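Local coordinates for protein glycerol dehydrogenase (Bacillus coagulans, PDB 6CSJ) that probably oxidises glycerol and related polyols with NAD+ as an iron-containing-type alcohol dehydrogenase, here as a double mutant that has acquired D-lactate dehydrogenase activity, at residues A[6-10]-A[146-150]; A[11-17]-A[149-155]; A[202-206]-A[239-244]; A[73-77]-A[102-107]. The protein carries 2 engineered substitutions. All coordinates share one frame; numbering follows the deposited sequence.

Contact 1 (A[6-10]-A[146-150]); sequences TSPSK and NPTFV
Lys10 pairs with Phe149 in a parallel bridge, their CA atoms 4.8 Å apart, where the loop 6-10 turns into the edge strand 10-14 beside strand 149-153. The carbonyl of Lys10 takes the N-H of Val150 at 3.0 Å from O to N, nearly straight at 165°. Thr148 O receives Lys10 N, and also Ser9 N through a weak, strongly bent bond. Beyond the backbone, the two bridged side chains run side by side in the same direction. Lys10 CG lies anti to its carbonyl carbon (chi1 -54°), which sends the aliphatic chain along the Phe149 ring: CB and CG sit by CD1, CD comes to 3.5 Å from Phe149 CE1, and CE, beyond it, is near CZ. A serine in place of Lys10 would probably leave this flank of the Phe149 ring without its aliphatic cover. Pro8 crosses Val150 at a slant, its CG 3.7 Å from Val150 CG2. Its CA points a hydrogen at Pro147 O, 3.3 Å from CA to O. At the N-terminal end Asn146 lays CB against the carbonyl of Ser7 and crosses Thr6 at about a right angle; its ND2 is bound by Thr124 O and the carboxylate of Glu246. Ser7 OG bonds to Pro8 O within the loop and also to Tyr239 OH. The chemistry is therefore divided: main-chain bonds set the register where the parallel sheet begins, side chains add mostly carbon packing, and the polar ends of Asn146 and Ser7 find partners outside the two segments.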
# COMPACT_ATOMS: atom_id res chain seq x y z
N THR A 6 14.89 5.42 -2.89
CA THR A 6 15.12 4.21 -2.11
C THR A 6 14.31 3.06 -2.70
O THR A 6 13.30 3.27 -3.37
CB THR A 6 14.71 4.39 -0.64
OG1 THR A 6 13.30 4.50 -0.55
CG2 THR A 6 15.36 5.62 -0.05
N SER A 7 14.76 1.84 -2.42
CA SER A 7 14.16 0.65 -3.00
C SER A 7 14.46 -0.59 -2.16
O SER A 7 15.48 -0.65 -1.46
CB SER A 7 14.73 0.46 -4.42
OG SER A 7 14.29 -0.74 -5.04
N PRO A 8 13.58 -1.61 -2.25
CA PRO A 8 14.03 -2.95 -1.88
C PRO A 8 15.24 -3.33 -2.71
O PRO A 8 15.41 -2.83 -3.81
CB PRO A 8 12.84 -3.85 -2.26
CG PRO A 8 11.67 -2.94 -2.33
CD PRO A 8 12.19 -1.60 -2.73
N SER A 9 16.09 -4.19 -2.16
CA SER A 9 17.28 -4.62 -2.88
C SER A 9 16.90 -5.48 -4.09
O SER A 9 17.56 -5.43 -5.12
CB SER A 9 18.24 -5.38 -1.96
OG SER A 9 19.46 -5.60 -2.65
N LYS A 10 15.83 -6.26 -3.95
CA LYS A 10 15.27 -7.04 -5.05
C LYS A 10 13.75 -7.06 -4.96
O LYS A 10 13.20 -7.21 -3.86
CB LYS A 10 15.78 -8.48 -5.04
CG LYS A 10 17.29 -8.65 -5.00
CD LYS A 10 17.70 -10.06 -5.38
CE LYS A 10 19.14 -10.37 -5.01
NZ LYS A 10 20.17 -9.46 -5.59
N ASN A 146 14.61 -0.14 3.32
CA ASN A 146 13.50 -0.87 2.73
C ASN A 146 13.79 -2.36 2.85
O ASN A 146 14.95 -2.75 2.84
CB ASN A 146 13.33 -0.51 1.25
CG ASN A 146 12.92 0.93 1.03
OD1 ASN A 146 13.74 1.83 1.13
ND2 ASN A 146 11.66 1.15 0.69
N PRO A 147 12.75 -3.20 2.96
CA PRO A 147 12.97 -4.64 3.09
C PRO A 147 13.90 -5.16 2.00
O PRO A 147 13.84 -4.69 0.86
CB PRO A 147 11.57 -5.24 2.91
CG PRO A 147 10.70 -4.12 2.39
CD PRO A 147 11.31 -2.87 2.93
N THR A 148 14.76 -6.12 2.36
CA THR A 148 15.78 -6.61 1.44
C THR A 148 15.16 -7.17 0.14
O THR A 148 15.54 -6.72 -0.93
CB THR A 148 16.68 -7.68 2.12
OG1 THR A 148 16.87 -7.35 3.51
CG2 THR A 148 18.05 -7.77 1.43
N PHE A 149 14.22 -8.11 0.25
CA PHE A 149 13.50 -8.66 -0.90
C PHE A 149 12.00 -8.47 -0.70
O PHE A 149 11.50 -8.65 0.41
CB PHE A 149 13.69 -10.19 -1.11
CG PHE A 149 15.11 -10.66 -1.36
CD1 PHE A 149 16.18 -9.80 -1.63
CD2 PHE A 149 15.36 -12.04 -1.37
CE1 PHE A 149 17.46 -10.30 -1.85
CE2 PHE A 149 16.64 -12.54 -1.60
CZ PHE A 149 17.69 -11.67 -1.84
N VAL A 150 11.31 -8.16 -1.79
CA VAL A 150 9.87 -8.26 -1.88
C VAL A 150 9.57 -9.35 -2.92
O VAL A 150 10.10 -9.29 -4.03
CB VAL A 150 9.23 -6.92 -2.30
CG1 VAL A 150 7.71 -7.05 -2.37
CG2 VAL A 150 9.65 -5.83 -1.33

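Contact 2 (A[11-17]-A[149-155]); sequences FIQGPDE and FVIMDTK
From Phe11 and Val150 onward, edge strand 10-14 is joined to strand 149-153 in the six-stranded parallel sheet of the Rossmann-like N-terminal part, with further bridges at Ile12-Ile151, Gln13-Met152 and Gly14-Asp153. The strand directions differ by 9°, and main-chain bonds alternate between them, the shortest from Met152 N to Ile12 O at 2.7 Å. Val150, Met152, Phe11 and Gln13 lie on one face; Ile12 and Ile151, side by side, occupy the other.

Met152 can be followed outward. Its CB rests 3.9 Å from Gln13 CG. With CG anti to the carbonyl carbon (chi1 -52°), the chain swings to Phe11, and CG comes to 3.5 Å from Phe11 CE2. SD then makes a Met-aromatic contact, 5.5 Å from the centroid of the Phe11 ring and obliquely placed, before the bent chain carries CE away. Tyr239 of helix 228-248 meets the same ring. Gln13 runs extended, its CG beside Thr154 CG2 and its NE2 given to Glu231 O.

From Gly14 to Glu17 the first segment makes a type II beta turn, and the second enters a helix with Asp153 as N-cap. The Asp153 carboxylate serves both: OD1 accepts weakly from Lys155 N and also from Val156 N, while OD2 takes Leu18 N. Asp16 OD1 lies 4.3 Å from Asp153 OD2, a like-charged approach whose cost the amide donors probably ease. Asp16 N reaches Asp153 OD1 at 2.9 Å, coming from above the carboxylate plane, 50° out of it.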
# COMPACT_ATOMS: atom_id res chain seq x y z
N PHE A 11 13.09 -6.90 -6.10
CA PHE A 11 11.64 -7.09 -6.21
C PHE A 11 11.43 -8.21 -7.23
O PHE A 11 11.88 -8.10 -8.37
CB PHE A 11 10.91 -5.80 -6.58
CG PHE A 11 9.48 -6.01 -7.00
CD1 PHE A 11 9.18 -6.23 -8.33
CD2 PHE A 11 8.44 -6.02 -6.08
CE1 PHE A 11 7.87 -6.47 -8.74
CE2 PHE A 11 7.14 -6.21 -6.47
CZ PHE A 11 6.85 -6.45 -7.81
N ILE A 12 10.74 -9.27 -6.80
CA ILE A 12 10.68 -10.55 -7.51
C ILE A 12 9.22 -10.94 -7.70
O ILE A 12 8.47 -11.00 -6.72
CB ILE A 12 11.41 -11.63 -6.68
CG1 ILE A 12 12.91 -11.32 -6.59
CG2 ILE A 12 11.18 -13.04 -7.24
CD1 ILE A 12 13.52 -11.79 -5.29
N GLN A 13 8.81 -11.21 -8.93
CA GLN A 13 7.41 -11.46 -9.24
C GLN A 13 7.23 -12.58 -10.26
O GLN A 13 7.95 -12.63 -11.26
CB GLN A 13 6.75 -10.17 -9.75
CG GLN A 13 5.27 -10.31 -10.09
CD GLN A 13 4.66 -9.03 -10.61
OE1 GLN A 13 4.98 -7.94 -10.15
NE2 GLN A 13 3.76 -9.15 -11.58
N GLY A 14 6.25 -13.43 -10.01
CA GLY A 14 5.95 -14.55 -10.88
C GLY A 14 4.99 -15.53 -10.23
O GLY A 14 4.80 -15.49 -9.01
N PRO A 15 4.38 -16.42 -11.03
CA PRO A 15 3.49 -17.43 -10.45
C PRO A 15 4.28 -18.51 -9.70
O PRO A 15 5.36 -18.92 -10.16
CB PRO A 15 2.74 -18.01 -11.66
CG PRO A 15 3.61 -17.74 -12.83
CD PRO A 15 4.57 -16.62 -12.49
N ASP A 16 3.77 -18.91 -8.53
CA ASP A 16 4.35 -19.99 -7.71
C ASP A 16 5.77 -19.68 -7.17
O ASP A 16 6.56 -20.59 -6.92
CB ASP A 16 4.31 -21.30 -8.52
CG ASP A 16 4.14 -22.55 -7.65
OD1 ASP A 16 3.86 -22.47 -6.43
OD2 ASP A 16 4.29 -23.65 -8.22
N GLU A 17 6.06 -18.40 -6.98
CA GLU A 17 7.34 -17.93 -6.39
C GLU A 17 7.64 -18.45 -4.97
O GLU A 17 8.81 -18.66 -4.63
CB GLU A 17 7.36 -16.39 -6.37
CG GLU A 17 8.43 -15.65 -7.16
CD GLU A 17 9.08 -16.41 -8.28
OE1 GLU A 17 10.16 -17.00 -8.03
OE2 GLU A 17 8.57 -16.38 -9.42
N PHE A 149 14.22 -8.11 0.25
CA PHE A 149 13.50 -8.66 -0.90
C PHE A 149 12.00 -8.47 -0.70
O PHE A 149 11.50 -8.65 0.41
CB PHE A 149 13.69 -10.19 -1.11
CG PHE A 149 15.11 -10.66 -1.36
CD1 PHE A 149 16.18 -9.80 -1.63
CD2 PHE A 149 15.36 -12.04 -1.37
CE1 PHE A 149 17.46 -10.30 -1.85
CE2 PHE A 149 16.64 -12.54 -1.60
CZ PHE A 149 17.69 -11.67 -1.84
N VAL A 150 11.31 -8.16 -1.79
CA VAL A 150 9.87 -8.26 -1.88
C VAL A 150 9.57 -9.35 -2.92
O VAL A 150 10.10 -9.29 -4.03
CB VAL A 150 9.23 -6.92 -2.30
CG1 VAL A 150 7.71 -7.05 -2.37
CG2 VAL A 150 9.65 -5.83 -1.33
N ILE A 151 8.73 -10.32 -2.55
CA ILE A 151 8.39 -11.45 -3.42
C ILE A 151 6.88 -11.53 -3.65
O ILE A 151 6.13 -11.66 -2.69
CB ILE A 151 8.91 -12.79 -2.84
CG1 ILE A 151 10.44 -12.78 -2.82
CG2 ILE A 151 8.39 -13.98 -3.66
CD1 ILE A 151 11.07 -14.00 -2.19
N MET A 152 6.46 -11.47 -4.92
CA MET A 152 5.04 -11.50 -5.29
C MET A 152 4.71 -12.81 -6.01
O MET A 152 5.05 -13.00 -7.19
CB MET A 152 4.69 -10.30 -6.20
CG MET A 152 5.10 -8.93 -5.68
SD MET A 152 4.49 -8.52 -4.03
CE MET A 152 2.76 -8.15 -4.33
N ASP A 153 4.06 -13.72 -5.29
CA ASP A 153 3.57 -14.97 -5.86
C ASP A 153 2.21 -14.68 -6.46
O ASP A 153 1.20 -14.62 -5.75
CB ASP A 153 3.47 -16.07 -4.79
CG ASP A 153 3.25 -17.47 -5.38
OD1 ASP A 153 2.45 -17.63 -6.33
OD2 ASP A 153 3.90 -18.41 -4.87
N THR A 154 2.18 -14.47 -7.77
CA THR A 154 0.97 -14.00 -8.45
C THR A 154 -0.14 -15.04 -8.44
O THR A 154 -1.32 -14.68 -8.48
CB THR A 154 1.28 -13.56 -9.89
OG1 THR A 154 1.90 -14.63 -10.60
CG2 THR A 154 2.23 -12.39 -9.86
N LYS A 155 0.22 -16.32 -8.37
CA LYS A 155 -0.75 -17.40 -8.26
C LYS A 155 -1.47 -17.35 -6.92
O LYS A 155 -2.69 -17.44 -6.87
CB LYS A 155 -0.07 -18.77 -8.44
CG LYS A 155 -1.02 -19.94 -8.59
CD LYS A 155 -0.33 -21.27 -8.29
CE LYS A 155 -1.20 -22.44 -8.71
NZ LYS A 155 -0.38 -23.67 -8.93

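Contact 3 (A[202-206]-A[239-244]); sequences LAKLC and YLSGIG
Leu240 lies across Leu202 at about a right angle, and each offers its CD2 to the other at 3.9 Å. With CG anti to the carbonyl carbon (chi1 -56°), Leu240 spreads its two methyls over helix 197-221: CD1 meets Leu205 CD2 and the backbone CA of Cys206, and CD2 faces Leu202. Leu205 comes to it obliquely from the next turn. The other branch of Leu202, CD1, runs beside Ile243 and ends 4.0 Å from Ile243 CG2. Ile243 also lays CG1 over the centre of the Tyr239 ring, 3.6 Å above its plane, so one face of that ring is covered from within its own helix. An alanine in place of Leu240 would probably open a gap between Leu202, Leu205 and Cys206, leaving both leucine side chains freer to turn.

Closer to the backbone, Cys206 CB packs on Leu240 CB, and SG points to Ser241, 3.6 Å from its CB. The helix axes approach to 8.1 Å with a signed crossing angle of -138°. The backbones come nearest at Ala203 and Gly244, CA to CA 4.4 Å, and a side chain on the glycine would be tight against Ala203.

This is helix-helix packing by interlocking aliphatic side chains, within the helical C-terminal part of this dehydrogenase family. Around the two helices, helix 162-173 brings Ala172 against Cys206 and Ser241, helix 175-185 covers Ala203, and the ring of Tyr239 meets Phe11 on edge strand 10-14.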
# COMPACT_ATOMS: atom_id res chain seq x y z
N LEU A 202 8.50 6.45 -12.63
CA LEU A 202 7.83 5.25 -12.13
C LEU A 202 6.40 5.53 -11.64
O LEU A 202 5.50 4.72 -11.85
CB LEU A 202 8.67 4.57 -11.03
CG LEU A 202 10.01 3.98 -11.50
CD1 LEU A 202 10.81 3.43 -10.34
CD2 LEU A 202 9.83 2.87 -12.53
N ALA A 203 6.20 6.68 -11.01
CA ALA A 203 4.87 7.13 -10.60
C ALA A 203 3.94 7.34 -11.81
O ALA A 203 2.77 6.95 -11.79
CB ALA A 203 4.97 8.41 -9.79
N LYS A 204 4.47 7.95 -12.86
CA LYS A 204 3.73 8.19 -14.11
C LYS A 204 3.37 6.85 -14.79
O LYS A 204 2.22 6.64 -15.19
CB LYS A 204 4.55 9.13 -15.03
CG LYS A 204 4.03 9.42 -16.44
CD LYS A 204 2.65 10.03 -16.46
CE LYS A 204 2.14 10.26 -17.88
NZ LYS A 204 0.65 10.36 -17.86
N LEU A 205 4.34 5.95 -14.89
CA LEU A 205 4.07 4.61 -15.43
C LEU A 205 3.02 3.87 -14.60
O LEU A 205 2.20 3.14 -15.15
CB LEU A 205 5.35 3.78 -15.51
CG LEU A 205 5.22 2.37 -16.09
CD1 LEU A 205 4.85 2.39 -17.57
CD2 LEU A 205 6.53 1.62 -15.86
N CYS A 206 3.05 4.06 -13.28
CA CYS A 206 2.05 3.48 -12.39
C CYS A 206 0.65 3.89 -12.82
O CYS A 206 -0.18 3.02 -13.08
CB CYS A 206 2.31 3.86 -10.93
SG CYS A 206 1.09 3.20 -9.76
N TYR A 239 5.45 -2.36 -6.79
CA TYR A 239 6.75 -1.72 -6.99
C TYR A 239 6.59 -0.28 -7.45
O TYR A 239 7.07 0.63 -6.79
CB TYR A 239 7.63 -2.50 -7.96
CG TYR A 239 9.06 -2.01 -7.96
CD1 TYR A 239 9.94 -2.43 -6.97
CD2 TYR A 239 9.55 -1.14 -8.93
CE1 TYR A 239 11.25 -1.98 -6.91
CE2 TYR A 239 10.88 -0.71 -8.89
CZ TYR A 239 11.72 -1.14 -7.87
OH TYR A 239 13.03 -0.73 -7.77
N LEU A 240 5.90 -0.08 -8.57
CA LEU A 240 5.80 1.24 -9.20
C LEU A 240 5.17 2.26 -8.25
O LEU A 240 5.71 3.36 -8.06
CB LEU A 240 4.96 1.19 -10.48
CG LEU A 240 5.34 0.24 -11.61
CD1 LEU A 240 4.43 0.44 -12.81
CD2 LEU A 240 6.81 0.42 -11.98
N SER A 241 4.03 1.89 -7.66
CA SER A 241 3.34 2.74 -6.69
C SER A 241 4.13 2.89 -5.38
O SER A 241 4.09 3.95 -4.75
CB SER A 241 1.96 2.16 -6.38
OG SER A 241 1.27 2.97 -5.45
N GLY A 242 4.81 1.82 -4.95
CA GLY A 242 5.64 1.84 -3.75
C GLY A 242 6.82 2.79 -3.83
O GLY A 242 7.00 3.64 -2.95
N ILE A 243 7.62 2.66 -4.89
CA ILE A 243 8.75 3.58 -5.11
C ILE A 243 8.22 4.98 -5.45
O ILE A 243 8.75 5.99 -4.97
CB ILE A 243 9.72 3.09 -6.24
CG1 ILE A 243 10.20 1.65 -6.00
CG2 ILE A 243 10.92 4.03 -6.36
CD1 ILE A 243 10.63 1.33 -4.58
N GLY A 244 7.17 5.03 -6.26
CA GLY A 244 6.56 6.29 -6.67
C GLY A 244 6.08 7.14 -5.51
O GLY A 244 6.30 8.34 -5.51

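Contact 4 (A[73-77]-A[102-107]); sequences IERLC and AVGYYN
Ile73 fills the closely packed end of this helix crossing with two branches. Its CD1 sits 3.7 Å from Ala102 CB, while CG2, anti to the backbone N, turns to the Tyr106 ring and comes to 3.6 Å from Tyr106 CD2; the two side chains cross at about a right angle. Val103 CG2 settles against the patch of helix 70-82 formed by Ile73 O, Leu76 CB and Cys77 SG, each 4.0 Å from it. Cys77 SG also meets Tyr106 CB, at 3.8 Å. Ile130 of strand 127-131 touches Ile73, and Ser128 touches Ala102, on this buried side.

The two helices follow one another in the alternating beta-alpha pattern of a Rossmann-like domain: strand 87-92 lies between them in sequence, within the parallel sheet. Their short axes cross at -61° and approach no closer than 9.5 Å, wide enough for the branched side chains to mesh between them.

Toward the C-terminal end of helix 94-106 the contact becomes polar. Asn107 ND2 gives a hydrogen to Cys77 O at 3.1 Å, a nearly straight bond of 167° that meets a lone pair in the carbonyl plane and lies close to the plane of the asparagine amide. That bond fixes the amide rotation and sets Asn107 OD1 against Cys77 CB, 3.3 Å away; OD1 is buried here without a polar partner in the model. On the solvent side, Tyr106 is the exposed member, with Tyr105 CD2 over one face of its ring and its OH bonded to Lys70 NZ.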
# COMPACT_ATOMS: atom_id res chain seq x y z
N ILE A 73 6.04 -8.33 18.45
CA ILE A 73 7.36 -8.15 17.84
C ILE A 73 8.49 -8.65 18.74
O ILE A 73 9.41 -9.32 18.27
CB ILE A 73 7.61 -6.67 17.43
CG1 ILE A 73 6.69 -6.28 16.26
CG2 ILE A 73 9.07 -6.42 17.02
CD1 ILE A 73 6.47 -4.78 16.11
N GLU A 74 8.42 -8.32 20.04
CA GLU A 74 9.42 -8.79 21.00
C GLU A 74 9.42 -10.32 21.14
O GLU A 74 10.49 -10.94 21.14
CB GLU A 74 9.24 -8.14 22.38
CG GLU A 74 10.42 -8.35 23.36
CD GLU A 74 10.01 -8.31 24.85
OE1 GLU A 74 9.23 -7.40 25.17
OE2 GLU A 74 10.45 -9.17 25.67
N ARG A 75 8.23 -10.92 21.24
CA ARG A 75 8.08 -12.38 21.32
C ARG A 75 8.77 -13.08 20.14
O ARG A 75 9.55 -14.02 20.32
CB ARG A 75 6.60 -12.76 21.40
CG ARG A 75 6.30 -14.24 21.63
CD ARG A 75 4.80 -14.52 21.65
NE ARG A 75 4.19 -14.55 20.31
CZ ARG A 75 4.28 -15.56 19.43
NH1 ARG A 75 4.96 -16.67 19.73
NH2 ARG A 75 3.70 -15.46 18.24
N LEU A 76 8.50 -12.58 18.93
CA LEU A 76 9.06 -13.16 17.70
C LEU A 76 10.56 -12.90 17.54
O LEU A 76 11.27 -13.78 17.04
CB LEU A 76 8.29 -12.66 16.47
CG LEU A 76 6.82 -13.10 16.40
CD1 LEU A 76 6.05 -12.26 15.41
CD2 LEU A 76 6.69 -14.58 16.07
N CYS A 77 11.03 -11.72 17.95
CA CYS A 77 12.48 -11.45 18.01
C CYS A 77 13.22 -12.47 18.89
O CYS A 77 14.30 -12.95 18.51
CB CYS A 77 12.77 -10.05 18.56
SG CYS A 77 12.44 -8.70 17.41
N ALA A 102 9.93 -5.11 11.23
CA ALA A 102 10.30 -4.75 12.60
C ALA A 102 11.28 -5.76 13.23
O ALA A 102 12.30 -5.37 13.79
CB ALA A 102 9.06 -4.60 13.48
N VAL A 103 10.96 -7.06 13.09
CA VAL A 103 11.84 -8.13 13.60
C VAL A 103 13.23 -8.07 12.96
O VAL A 103 14.23 -8.23 13.65
CB VAL A 103 11.21 -9.54 13.43
CG1 VAL A 103 12.22 -10.65 13.68
CG2 VAL A 103 10.03 -9.71 14.37
N GLY A 104 13.29 -7.82 11.65
CA GLY A 104 14.57 -7.71 10.97
C GLY A 104 15.38 -6.52 11.43
O GLY A 104 16.60 -6.59 11.55
N TYR A 105 14.68 -5.41 11.69
CA TYR A 105 15.29 -4.20 12.24
C TYR A 105 15.87 -4.43 13.64
O TYR A 105 17.06 -4.17 13.87
CB TYR A 105 14.27 -3.05 12.25
CG TYR A 105 14.73 -1.81 12.98
CD1 TYR A 105 15.92 -1.16 12.61
CD2 TYR A 105 13.98 -1.28 14.03
CE1 TYR A 105 16.36 -0.04 13.29
CE2 TYR A 105 14.41 -0.15 14.71
CZ TYR A 105 15.60 0.46 14.35
OH TYR A 105 16.03 1.58 15.02
N TYR A 106 15.05 -4.92 14.56
CA TYR A 106 15.48 -5.16 15.95
C TYR A 106 16.60 -6.23 16.08
O TYR A 106 17.58 -5.99 16.78
CB TYR A 106 14.29 -5.48 16.88
CG TYR A 106 13.36 -4.29 17.12
CD1 TYR A 106 13.83 -3.12 17.73
CD2 TYR A 106 12.02 -4.33 16.73
CE1 TYR A 106 12.99 -2.03 17.93
CE2 TYR A 106 11.17 -3.24 16.93
CZ TYR A 106 11.67 -2.09 17.53
OH TYR A 106 10.84 -1.02 17.73
N ASN A 107 16.47 -7.36 15.39
CA ASN A 107 17.52 -8.41 15.38
C ASN A 107 18.65 -8.13 14.39
O ASN A 107 19.60 -8.91 14.33
CB ASN A 107 16.92 -9.80 15.09
CG ASN A 107 16.05 -10.33 16.21
OD1 ASN A 107 15.68 -9.60 17.13
ND2 ASN A 107 15.70 -11.61 16.13

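Overall arrangement
From the N terminus, the chain passes through 6-10 and 11-17, lays down edge strand 10-14, and then builds most of the parallel sheet before returning at 146-155. Contacts 1 and 2 close that span, first on the loop leading into strand 149-153 and then on the strand itself, overlapping at Phe149 and Val150. Contact 4 falls within this loop, a local closure between helices 70-82 and 94-106; its nearest atoms are about 8 Å from contact 1 and about 11 Å from contact 2. Contact 3 comes later and in series, pairing helices 197-221 and 228-248 in the helical part. Tyr239 ties it back to the sheet, meeting Ser7 of contact 1 and Phe11 of contact 2.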